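Local coordinates for SusD-like protein BACOVA_02651 (Bacteroides ovatus, PDB 5E75) that binds polysaccharide at the cell surface and probably captures xyloglucan there before its transport into the periplasm for degradation, at residues C119-M124 / G129-I134; N149-V154 / G196-G201; N87-A92 / A111-M116; N163-N168 / W181-I186. All blocks are in the same frame, centred on the assembly; numbering follows the deposited sequence.

Interaction 1: C119-M124 / G129-I134. With EDO (1,2-ethanediol), chain C.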
# COMPACT_ATOMS: atom_id res chain seq x y z
N CYS A 119 -6.69 -10.25 1.82
CA CYS A 119 -6.02 -9.03 1.43
C CYS A 119 -6.54 -8.47 0.12
O CYS A 119 -6.73 -7.25 -0.00
CB CYS A 119 -4.51 -9.24 1.34
SG CYS A 119 -3.67 -9.50 2.94
N ALA A 120 -6.74 -9.31 -0.87
CA ALA A 120 -7.27 -8.87 -2.15
C ALA A 120 -8.65 -8.23 -1.99
O ALA A 120 -8.89 -7.16 -2.52
CB ALA A 120 -7.31 -10.04 -3.13
N TYR A 121 -9.54 -8.89 -1.26
CA TYR A 121 -10.87 -8.33 -1.05
C TYR A 121 -10.82 -7.05 -0.23
O TYR A 121 -11.60 -6.14 -0.48
CB TYR A 121 -11.85 -9.36 -0.45
CG TYR A 121 -12.48 -10.25 -1.47
CD1 TYR A 121 -13.27 -9.73 -2.48
CD2 TYR A 121 -12.29 -11.63 -1.46
CE1 TYR A 121 -13.84 -10.52 -3.44
CE2 TYR A 121 -12.87 -12.44 -2.42
CZ TYR A 121 -13.65 -11.89 -3.41
OH TYR A 121 -14.22 -12.70 -4.38
N PHE A 122 -9.90 -6.94 0.72
CA PHE A 122 -9.80 -5.72 1.52
C PHE A 122 -9.32 -4.55 0.68
O PHE A 122 -9.80 -3.41 0.85
CB PHE A 122 -8.92 -5.96 2.75
CG PHE A 122 -8.94 -4.85 3.80
CD1 PHE A 122 -10.09 -4.17 4.16
CD2 PHE A 122 -7.78 -4.54 4.46
CE1 PHE A 122 -10.05 -3.19 5.14
CE2 PHE A 122 -7.74 -3.56 5.45
CZ PHE A 122 -8.87 -2.90 5.78
N TYR A 123 -8.39 -4.77 -0.26
CA TYR A 123 -8.05 -3.72 -1.21
C TYR A 123 -9.27 -3.35 -2.06
O TYR A 123 -9.61 -2.17 -2.22
CB TYR A 123 -6.91 -4.16 -2.12
CG TYR A 123 -5.53 -4.18 -1.50
CD1 TYR A 123 -5.00 -3.08 -0.83
CD2 TYR A 123 -4.72 -5.31 -1.63
CE1 TYR A 123 -3.74 -3.12 -0.30
CE2 TYR A 123 -3.44 -5.36 -1.10
CZ TYR A 123 -2.95 -4.25 -0.44
OH TYR A 123 -1.67 -4.25 0.10
N MET A 124 -9.94 -4.35 -2.63
CA MET A 124 -11.09 -4.08 -3.51
C MET A 124 -12.21 -3.31 -2.82
O MET A 124 -12.85 -2.44 -3.42
CB MET A 124 -11.65 -5.37 -4.09
CG MET A 124 -10.73 -5.98 -5.13
SD MET A 124 -11.55 -7.12 -6.25
CE MET A 124 -11.41 -8.59 -5.30
N GLY A 129 -15.79 -0.83 -3.42
CA GLY A 129 -16.83 -1.06 -2.43
C GLY A 129 -17.43 -2.44 -2.64
O GLY A 129 -16.74 -3.43 -2.43
N PRO A 130 -18.70 -2.53 -3.08
CA PRO A 130 -19.25 -3.85 -3.40
C PRO A 130 -18.42 -4.54 -4.47
O PRO A 130 -18.00 -3.92 -5.44
CB PRO A 130 -20.66 -3.52 -3.93
CG PRO A 130 -20.99 -2.18 -3.34
CD PRO A 130 -19.68 -1.45 -3.30
N VAL A 131 -18.19 -5.84 -4.28
CA VAL A 131 -17.53 -6.66 -5.29
C VAL A 131 -18.14 -8.06 -5.24
O VAL A 131 -18.96 -8.34 -4.36
CB VAL A 131 -15.98 -6.73 -5.09
CG1 VAL A 131 -15.33 -5.39 -5.41
CG2 VAL A 131 -15.63 -7.19 -3.69
N ILE A 132 -17.79 -8.93 -6.19
CA ILE A 132 -18.34 -10.28 -6.23
C ILE A 132 -17.50 -11.21 -5.34
O ILE A 132 -16.30 -11.37 -5.59
CB ILE A 132 -18.33 -10.82 -7.67
CG1 ILE A 132 -19.13 -9.88 -8.58
CG2 ILE A 132 -18.91 -12.22 -7.73
CD1 ILE A 132 -18.93 -10.11 -10.06
N LEU A 133 -18.13 -11.79 -4.32
CA LEU A 133 -17.47 -12.76 -3.45
C LEU A 133 -17.52 -14.15 -4.07
O LEU A 133 -18.58 -14.59 -4.53
CB LEU A 133 -18.16 -12.76 -2.08
CG LEU A 133 -18.02 -11.44 -1.31
CD1 LEU A 133 -18.89 -11.50 -0.06
CD2 LEU A 133 -16.56 -11.17 -0.95
N ILE A 134 -16.36 -14.80 -4.13
CA ILE A 134 -16.20 -16.07 -4.84
C ILE A 134 -15.36 -17.04 -4.03
O ILE A 134 -14.19 -16.76 -3.73
CB ILE A 134 -15.44 -15.91 -6.18
CG1 ILE A 134 -16.06 -14.85 -7.05
CG2 ILE A 134 -15.40 -17.28 -6.92
CD1 ILE A 134 -15.19 -14.46 -8.21
C1 EDO C . -4.23 -4.74 3.96
O1 EDO C . -4.13 -3.32 3.90
C2 EDO C . -4.17 -5.35 2.57
O2 EDO C . -5.46 -5.38 1.96
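The Tyr-121 ring carries one methyl squarely over a face: CD2 of Leu-133 sits 3.8 Å from the ring centroid and 13° off the normal, a CH-pi contact. At the ring edge, near its plane, lie CG2 of Val-131 beside CD1 and the carbonyl oxygen of Ile-132 beside CE1. This is part of the helical framework of the SusD fold, where helix 103-125 ends and the chain doubles back in an irregular run, 129-134, along the side of that helix. The phenol does the polar work. Tyr-121 OH donates to Ile-132 O at 2.7 Å, in the carbonyl plane and on a lone pair, with a C=O...donor angle of 135°; Ile-134 N gives a weak bond to Tyr-121 OH at 3.0 Å. Ile-132 O also receives Tyr-80 OH from helix 70-95, and Phe-157 of helix 151-168 meets the Tyr-121 ring. A phenylalanine here would probably keep the methyl over the ring but leave the amide of Ile-134 without its hydroxyl acceptor and Ile-132 O with one donor fewer. Nearer the helix end, CG1 of Val-131 rests 3.9 Å from CB of Met-124; the CG2 branch, between the backbone N and carbonyl carbon of Val-131, is the one that meets Tyr-121. Gly-129 N reaches back to Met-124 O in a long, weak bond. Away from the loop, an ethanediol molecule, probably from the crystallisation liquor, lies over one face of Tyr-123, its O2 donating to Cys-119 O at 3.0 Å.

Interaction 2: N149-V154 / G196-G201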
# COMPACT_ATOMS: atom_id res chain seq x y z
N ASN A 149 -21.86 -8.31 -4.20
CA ASN A 149 -22.28 -8.45 -2.82
C ASN A 149 -22.04 -7.17 -2.03
O ASN A 149 -21.22 -6.34 -2.42
CB ASN A 149 -21.54 -9.63 -2.19
CG ASN A 149 -21.86 -10.94 -2.88
OD1 ASN A 149 -20.99 -11.58 -3.48
ND2 ASN A 149 -23.13 -11.33 -2.83
N ARG A 150 -22.77 -7.00 -0.93
CA ARG A 150 -22.75 -5.73 -0.20
C ARG A 150 -21.44 -5.51 0.53
O ARG A 150 -20.75 -6.46 0.87
CB ARG A 150 -23.89 -5.68 0.81
CG ARG A 150 -25.28 -5.91 0.20
CD ARG A 150 -26.31 -6.14 1.30
NE ARG A 150 -25.96 -7.34 2.06
CZ ARG A 150 -26.71 -7.89 3.00
NH1 ARG A 150 -27.90 -7.38 3.31
NH2 ARG A 150 -26.28 -8.99 3.61
N GLU A 151 -21.10 -4.25 0.77
CA GLU A 151 -19.92 -3.92 1.55
C GLU A 151 -19.86 -4.70 2.87
O GLU A 151 -18.80 -5.19 3.25
CB GLU A 151 -19.85 -2.40 1.76
CG GLU A 151 -19.58 -1.64 0.46
CD GLU A 151 -19.59 -0.12 0.59
OE1 GLU A 151 -19.68 0.41 1.71
OE2 GLU A 151 -19.52 0.56 -0.46
N GLU A 152 -20.98 -4.83 3.59
CA GLU A 152 -20.95 -5.57 4.85
C GLU A 152 -20.61 -7.04 4.65
O GLU A 152 -19.92 -7.62 5.49
CB GLU A 152 -22.25 -5.41 5.67
CG GLU A 152 -22.42 -4.05 6.35
CD GLU A 152 -21.28 -3.74 7.32
OE1 GLU A 152 -21.00 -4.60 8.18
OE2 GLU A 152 -20.67 -2.64 7.22
N ASP A 153 -21.11 -7.64 3.57
CA ASP A 153 -20.78 -9.03 3.25
C ASP A 153 -19.28 -9.18 3.01
O ASP A 153 -18.68 -10.16 3.44
CB ASP A 153 -21.48 -9.51 1.96
CG ASP A 153 -22.99 -9.57 2.06
OD1 ASP A 153 -23.53 -10.24 2.96
OD2 ASP A 153 -23.64 -9.00 1.16
N VAL A 154 -18.70 -8.22 2.28
CA VAL A 154 -17.29 -8.26 1.92
C VAL A 154 -16.47 -8.20 3.21
O VAL A 154 -15.56 -9.00 3.40
CB VAL A 154 -16.92 -7.16 0.92
CG1 VAL A 154 -15.43 -7.23 0.57
CG2 VAL A 154 -17.72 -7.30 -0.36
N GLY A 196 -16.03 2.46 11.88
CA GLY A 196 -16.72 3.69 11.53
C GLY A 196 -17.40 3.68 10.18
O GLY A 196 -17.93 4.70 9.74
N TRP A 197 -17.37 2.54 9.50
CA TRP A 197 -17.74 2.49 8.08
C TRP A 197 -19.24 2.66 7.88
O TRP A 197 -20.01 1.80 8.26
CB TRP A 197 -17.25 1.17 7.50
CG TRP A 197 -17.37 0.94 6.01
CD1 TRP A 197 -18.49 0.57 5.32
CD2 TRP A 197 -16.30 0.95 5.06
NE1 TRP A 197 -18.19 0.37 3.99
CE2 TRP A 197 -16.85 0.61 3.81
CE3 TRP A 197 -14.93 1.21 5.14
CZ2 TRP A 197 -16.08 0.54 2.65
CZ3 TRP A 197 -14.17 1.15 3.97
CH2 TRP A 197 -14.75 0.80 2.75
N ASN A 198 -19.63 3.78 7.28
CA ASN A 198 -21.05 4.12 7.11
C ASN A 198 -21.80 4.10 8.44
O ASN A 198 -22.94 3.66 8.51
CB ASN A 198 -21.77 3.16 6.14
CG ASN A 198 -21.50 3.43 4.66
OD1 ASN A 198 -21.28 4.56 4.25
ND2 ASN A 198 -21.57 2.37 3.85
N ASN A 199 -21.14 4.55 9.51
CA ASN A 199 -21.71 4.42 10.86
C ASN A 199 -22.05 5.75 11.53
O ASN A 199 -21.98 5.88 12.76
CB ASN A 199 -20.74 3.63 11.74
CG ASN A 199 -21.41 3.04 12.96
OD1 ASN A 199 -22.52 2.50 12.88
ND2 ASN A 199 -20.73 3.12 14.10
N GLY A 200 -22.36 6.76 10.72
CA GLY A 200 -22.92 8.00 11.23
C GLY A 200 -21.96 8.90 11.99
O GLY A 200 -22.40 9.78 12.73
N GLY A 201 -20.66 8.69 11.83
CA GLY A 201 -19.67 9.57 12.43
C GLY A 201 -19.12 9.11 13.76
O GLY A 201 -18.42 9.86 14.45
O HOH W 1 -22.12 -0.69 4.91
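Glu-151 reaches Trp-197 from the start of helix 151-168, and the residues leading up to it set that helix start. Asn-149 holds the incoming chain to the run 129-134, its OD1 taking the amide of Leu-133. Arg-150, at the N-cap position, lies side-on against Asp-153: NE of Arg-150 bonds OD2 of Asp-153 at 3.0 Å and NH2 bonds OD1 at 3.1 Å, both oxygens close to the guanidinium plane. The backbone N of Arg-150 also donates to OD2, on its anti lone pair, so the Asp-153 carboxylate takes the N-cap amide as the N3 residue of a capping box does. Glu-151 then stretches across, extended beyond CG, and its OE1 accepts the indole NE1 of Trp-197 at 2.7 Å. The donor stands 37° out of the carboxylate plane, and the carboxylate is turned 79° against the ring. OE2 is in a salt bridge with Arg-430, which probably helps keep this acid charged. Glu-152 makes a looser link: a water joins its OE2, weakly, to ND2 of Asn-198, in the type II beta turn from Gly-196 to Asn-199. A bound magnesium ion lies about 4 Å from the Glu-152 side chain. The tryptophan itself packs between elements: Phe-155 of helix 151-168 meets it edge-to-face, Leu-125 of helix 103-125 touches it, and Thr-427 and Arg-430 bring in helix 421-431.

Interaction 3: N87-A92 / A111-M116; sequences NSVINA and AEARLM
Two consecutive long helices, 70-95 and 103-125, pack here as an antiparallel hairpin, with Ala-113 of the second set against Val-89 and Ile-90 of the first. The short axes pass 8.8 Å apart and their directions differ by 161°. The nearest CA atoms are those of Val-89 and Ala-113, separated by 6.5 Å. Ala-113 is the middle of the contact: its single methyl, CB, lies 4.0 Å from CG1 of Val-89 and 3.9 Å from CG1 of Ile-90, so it is flanked by two branched side chains one residue apart. In Val-89, CG1 is anti to the backbone N (chi1 166°), which turns that methyl to the alanine. Such helix pairs recur in SusD-family proteins, whose helical part is related to tetratricopeptide repeats, and the small residue leaves room for its larger neighbours on the facing helix. Ala-86, one turn before Ile-90, touches Ala-113 as well. Ile-90 reaches further with CD1, which meets CG of Arg-114 at 3.9 Å, the two side chains running at about a right angle. Only the aliphatic part of the arginine is used across this pair of segments. Beyond it the chain bends at chi3, and the guanidinium goes to acids elsewhere: NE to Asp-161 of helix 151-168 and NH2 to Glu-519 at the C-terminus. Val-89 also packs on Thr-24 of helix 17-24.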
# COMPACT_ATOMS: atom_id res chain seq x y z
N ASN A 87 -8.45 -19.82 -4.36
CA ASN A 87 -9.48 -20.85 -4.47
C ASN A 87 -8.91 -22.16 -5.06
O ASN A 87 -9.23 -23.26 -4.59
CB ASN A 87 -10.66 -20.35 -5.30
CG ASN A 87 -11.40 -19.22 -4.63
OD1 ASN A 87 -11.23 -18.96 -3.44
ND2 ASN A 87 -12.24 -18.54 -5.40
N SER A 88 -8.03 -22.02 -6.04
CA SER A 88 -7.40 -23.19 -6.65
C SER A 88 -6.51 -23.92 -5.65
O SER A 88 -6.51 -25.17 -5.61
CB SER A 88 -6.61 -22.80 -7.88
OG SER A 88 -7.47 -22.42 -8.93
N VAL A 89 -5.74 -23.18 -4.87
CA VAL A 89 -4.92 -23.79 -3.82
C VAL A 89 -5.78 -24.55 -2.80
O VAL A 89 -5.47 -25.68 -2.43
CB VAL A 89 -4.07 -22.72 -3.09
CG1 VAL A 89 -3.48 -23.25 -1.78
CG2 VAL A 89 -2.98 -22.23 -4.00
N ILE A 90 -6.87 -23.94 -2.34
CA ILE A 90 -7.74 -24.59 -1.37
C ILE A 90 -8.27 -25.90 -1.97
O ILE A 90 -8.29 -26.94 -1.30
CB ILE A 90 -8.87 -23.64 -0.92
CG1 ILE A 90 -8.29 -22.47 -0.11
CG2 ILE A 90 -9.90 -24.38 -0.07
CD1 ILE A 90 -9.26 -21.31 0.03
N ASN A 91 -8.68 -25.85 -3.23
CA ASN A 91 -9.16 -27.05 -3.93
C ASN A 91 -8.06 -28.10 -4.06
O ASN A 91 -8.31 -29.29 -3.85
CB ASN A 91 -9.71 -26.67 -5.32
CG ASN A 91 -10.12 -27.89 -6.17
OD1 ASN A 91 -11.17 -28.48 -5.95
ND2 ASN A 91 -9.28 -28.25 -7.14
N ALA A 92 -6.85 -27.68 -4.40
CA ALA A 92 -5.73 -28.62 -4.57
C ALA A 92 -5.38 -29.32 -3.27
O ALA A 92 -5.00 -30.50 -3.27
CB ALA A 92 -4.51 -27.91 -5.13
N ALA A 111 -4.47 -21.63 4.91
CA ALA A 111 -4.37 -20.36 5.63
C ALA A 111 -3.67 -19.28 4.79
O ALA A 111 -4.09 -18.13 4.81
CB ALA A 111 -3.64 -20.55 6.96
N GLU A 112 -2.61 -19.65 4.07
CA GLU A 112 -1.94 -18.67 3.22
C GLU A 112 -2.87 -18.22 2.10
O GLU A 112 -2.93 -17.03 1.78
CB GLU A 112 -0.66 -19.26 2.65
CG GLU A 112 0.42 -19.48 3.68
CD GLU A 112 1.63 -20.16 3.08
OE1 GLU A 112 1.53 -21.34 2.68
OE2 GLU A 112 2.67 -19.50 2.92
N ALA A 113 -3.59 -19.17 1.50
CA ALA A 113 -4.56 -18.85 0.45
C ALA A 113 -5.62 -17.90 0.99
O ALA A 113 -5.92 -16.88 0.37
CB ALA A 113 -5.19 -20.12 -0.08
N ARG A 114 -6.19 -18.22 2.15
CA ARG A 114 -7.27 -17.39 2.69
C ARG A 114 -6.75 -16.02 3.14
O ARG A 114 -7.45 -15.01 3.00
CB ARG A 114 -8.00 -18.11 3.82
CG ARG A 114 -8.71 -19.36 3.32
CD ARG A 114 -9.63 -19.99 4.35
NE ARG A 114 -10.80 -19.17 4.62
CZ ARG A 114 -11.83 -19.55 5.38
NH1 ARG A 114 -11.83 -20.74 5.95
NH2 ARG A 114 -12.85 -18.72 5.56
N LEU A 115 -5.51 -15.95 3.63
CA LEU A 115 -4.91 -14.65 3.96
C LEU A 115 -4.80 -13.78 2.73
O LEU A 115 -5.13 -12.59 2.76
CB LEU A 115 -3.53 -14.86 4.59
CG LEU A 115 -2.68 -13.61 4.87
CD1 LEU A 115 -3.41 -12.65 5.79
CD2 LEU A 115 -1.30 -13.93 5.47
N MET A 116 -4.33 -14.35 1.63
CA MET A 116 -4.17 -13.57 0.41
C MET A 116 -5.52 -13.17 -0.16
O MET A 116 -5.69 -12.04 -0.62
CB MET A 116 -3.33 -14.30 -0.64
CG MET A 116 -1.90 -14.50 -0.22
SD MET A 116 -1.05 -12.95 0.05
CE MET A 116 0.61 -13.53 0.34

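Interaction 4: N163-N168 / W181-I186; sequences NYAVDN and WAAKGI
Ala-165 and Ala-183 form the buried, tightly packed part of the contact, with Val-166 beside them, while the Lys-184 side is partly exposed though no wider spaced. On the buried side the CB atoms of Ala-165 and Ala-183 are 3.8 Å apart, and CG2 of Val-166 comes to 3.7 Å from CB of Ala-183. Small residues let the backbones close in: the CA atoms of Val-166 and Ala-183 are 5.3 Å apart, and the antiparallel axes pass at 8.2 Å with 150° between their directions. On the partly exposed side, CG1 of Val-166, anti to the backbone N (chi1 167°), lies against the extended Lys-184 chain and meets its CE at 3.8 Å. The lysine runs past the valine at about a right angle, its NZ going on to a salt bridge with Asp-217. With Val-166 cut back to an alanine, a gap would probably open beside Ala-183 and the Lys-184 chain would lose the valine methyl. Helix 151-168 finishes here, and Asn-168 folds back so that ND2 bonds Tyr-164 O. The two helices form a hairpin inside a larger bundle: Tyr-164 faces helix 103-125 through Thr-107, Ile-110 and Arg-114, whereas Trp-181 and Lys-184 pack on helix 205-221.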
# COMPACT_ATOMS: atom_id res chain seq x y z
N ASN A 163 -9.71 -14.99 10.21
CA ASN A 163 -9.86 -15.83 11.40
C ASN A 163 -9.20 -17.18 11.17
O ASN A 163 -8.48 -17.67 12.02
CB ASN A 163 -11.33 -16.05 11.78
CG ASN A 163 -11.97 -14.84 12.44
OD1 ASN A 163 -11.29 -13.97 12.98
ND2 ASN A 163 -13.30 -14.80 12.43
N TYR A 164 -9.44 -17.77 10.00
CA TYR A 164 -8.83 -19.06 9.70
C TYR A 164 -7.32 -18.93 9.69
O TYR A 164 -6.60 -19.77 10.22
CB TYR A 164 -9.34 -19.62 8.37
CG TYR A 164 -8.83 -21.02 8.10
CD1 TYR A 164 -7.57 -21.24 7.53
CD2 TYR A 164 -9.59 -22.14 8.44
CE1 TYR A 164 -7.09 -22.53 7.31
CE2 TYR A 164 -9.11 -23.44 8.21
CZ TYR A 164 -7.86 -23.60 7.64
OH TYR A 164 -7.35 -24.85 7.41
N ALA A 165 -6.80 -17.86 9.08
CA ALA A 165 -5.36 -17.68 9.00
C ALA A 165 -4.74 -17.44 10.38
O ALA A 165 -3.65 -17.94 10.65
CB ALA A 165 -5.01 -16.54 8.05
N VAL A 166 -5.41 -16.67 11.23
CA VAL A 166 -4.91 -16.47 12.59
C VAL A 166 -4.78 -17.83 13.29
O VAL A 166 -3.79 -18.08 13.99
CB VAL A 166 -5.84 -15.55 13.41
CG1 VAL A 166 -5.49 -15.58 14.93
CG2 VAL A 166 -5.76 -14.11 12.87
N ASP A 167 -5.78 -18.69 13.13
CA ASP A 167 -5.79 -19.98 13.82
C ASP A 167 -4.87 -21.03 13.23
O ASP A 167 -4.51 -21.99 13.92
CB ASP A 167 -7.22 -20.52 13.87
CG ASP A 167 -8.13 -19.70 14.76
OD1 ASP A 167 -7.62 -19.00 15.66
OD2 ASP A 167 -9.35 -19.76 14.54
N ASN A 168 -4.48 -20.89 11.96
CA ASN A 168 -3.76 -21.97 11.29
C ASN A 168 -2.39 -21.63 10.71
O ASN A 168 -1.73 -22.49 10.13
CB ASN A 168 -4.65 -22.55 10.19
CG ASN A 168 -5.82 -23.31 10.75
OD1 ASN A 168 -5.70 -24.48 11.14
ND2 ASN A 168 -6.97 -22.67 10.82
N TRP A 181 1.09 -13.55 13.09
CA TRP A 181 1.20 -12.13 13.42
C TRP A 181 0.75 -11.25 12.26
O TRP A 181 0.11 -10.21 12.48
CB TRP A 181 2.64 -11.76 13.82
CG TRP A 181 3.17 -12.57 14.95
CD1 TRP A 181 4.24 -13.42 14.89
CD2 TRP A 181 2.69 -12.61 16.30
NE1 TRP A 181 4.44 -14.00 16.12
CE2 TRP A 181 3.51 -13.53 17.00
CE3 TRP A 181 1.65 -11.98 16.98
CZ2 TRP A 181 3.31 -13.82 18.34
CZ3 TRP A 181 1.47 -12.27 18.33
CH2 TRP A 181 2.29 -13.19 18.98
N ALA A 182 1.08 -11.65 11.04
CA ALA A 182 0.62 -10.92 9.87
C ALA A 182 -0.91 -10.96 9.78
O ALA A 182 -1.55 -9.94 9.54
CB ALA A 182 1.23 -11.51 8.60
N ALA A 183 -1.50 -12.13 9.98
CA ALA A 183 -2.96 -12.26 9.93
C ALA A 183 -3.62 -11.41 11.02
O ALA A 183 -4.62 -10.75 10.77
CB ALA A 183 -3.38 -13.72 10.06
N LYS A 184 -3.07 -11.43 12.23
CA LYS A 184 -3.62 -10.62 13.31
C LYS A 184 -3.51 -9.12 12.99
O LYS A 184 -4.42 -8.35 13.29
CB LYS A 184 -2.92 -10.92 14.63
CG LYS A 184 -3.18 -12.30 15.19
CD LYS A 184 -2.39 -12.57 16.47
CE LYS A 184 -2.77 -13.93 17.06
NZ LYS A 184 -1.91 -14.29 18.23
N GLY A 185 -2.39 -8.71 12.40
CA GLY A 185 -2.20 -7.31 12.04
C GLY A 185 -3.19 -6.82 11.00
O GLY A 185 -3.76 -5.73 11.12
N ILE A 186 -3.40 -7.63 9.96
CA ILE A 186 -4.40 -7.27 8.95
C ILE A 186 -5.80 -7.24 9.58
O ILE A 186 -6.58 -6.34 9.32
CB ILE A 186 -4.38 -8.24 7.73
CG1 ILE A 186 -3.00 -8.25 7.06
CG2 ILE A 186 -5.47 -7.87 6.72
CD1 ILE A 186 -2.68 -7.08 6.23

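Overall arrangement
Interaction 1 is the most buried of the four; interactions 2, 3 and 4 are partly buried. Interactions 3 and 4 are apolar antiparallel helix pairs, each built round an alanine, and they adjoin where Ala-111 and Arg-114 pack on Tyr-164 and its neighbours. Helix 103-125 serves interactions 1 and 3, helix 151-168 serves 2 and 4. Where loops take part, polar bonds are added: a tyrosine hydroxyl bonded to backbone, beside apolar packing, in interaction 1, a carboxylate and an indole in interaction 2. The backbone of Val-131 and Asn-149 joins these two, and Asn-87 ND2 reaches Ile-134 O to tie interaction 3 to interaction 1.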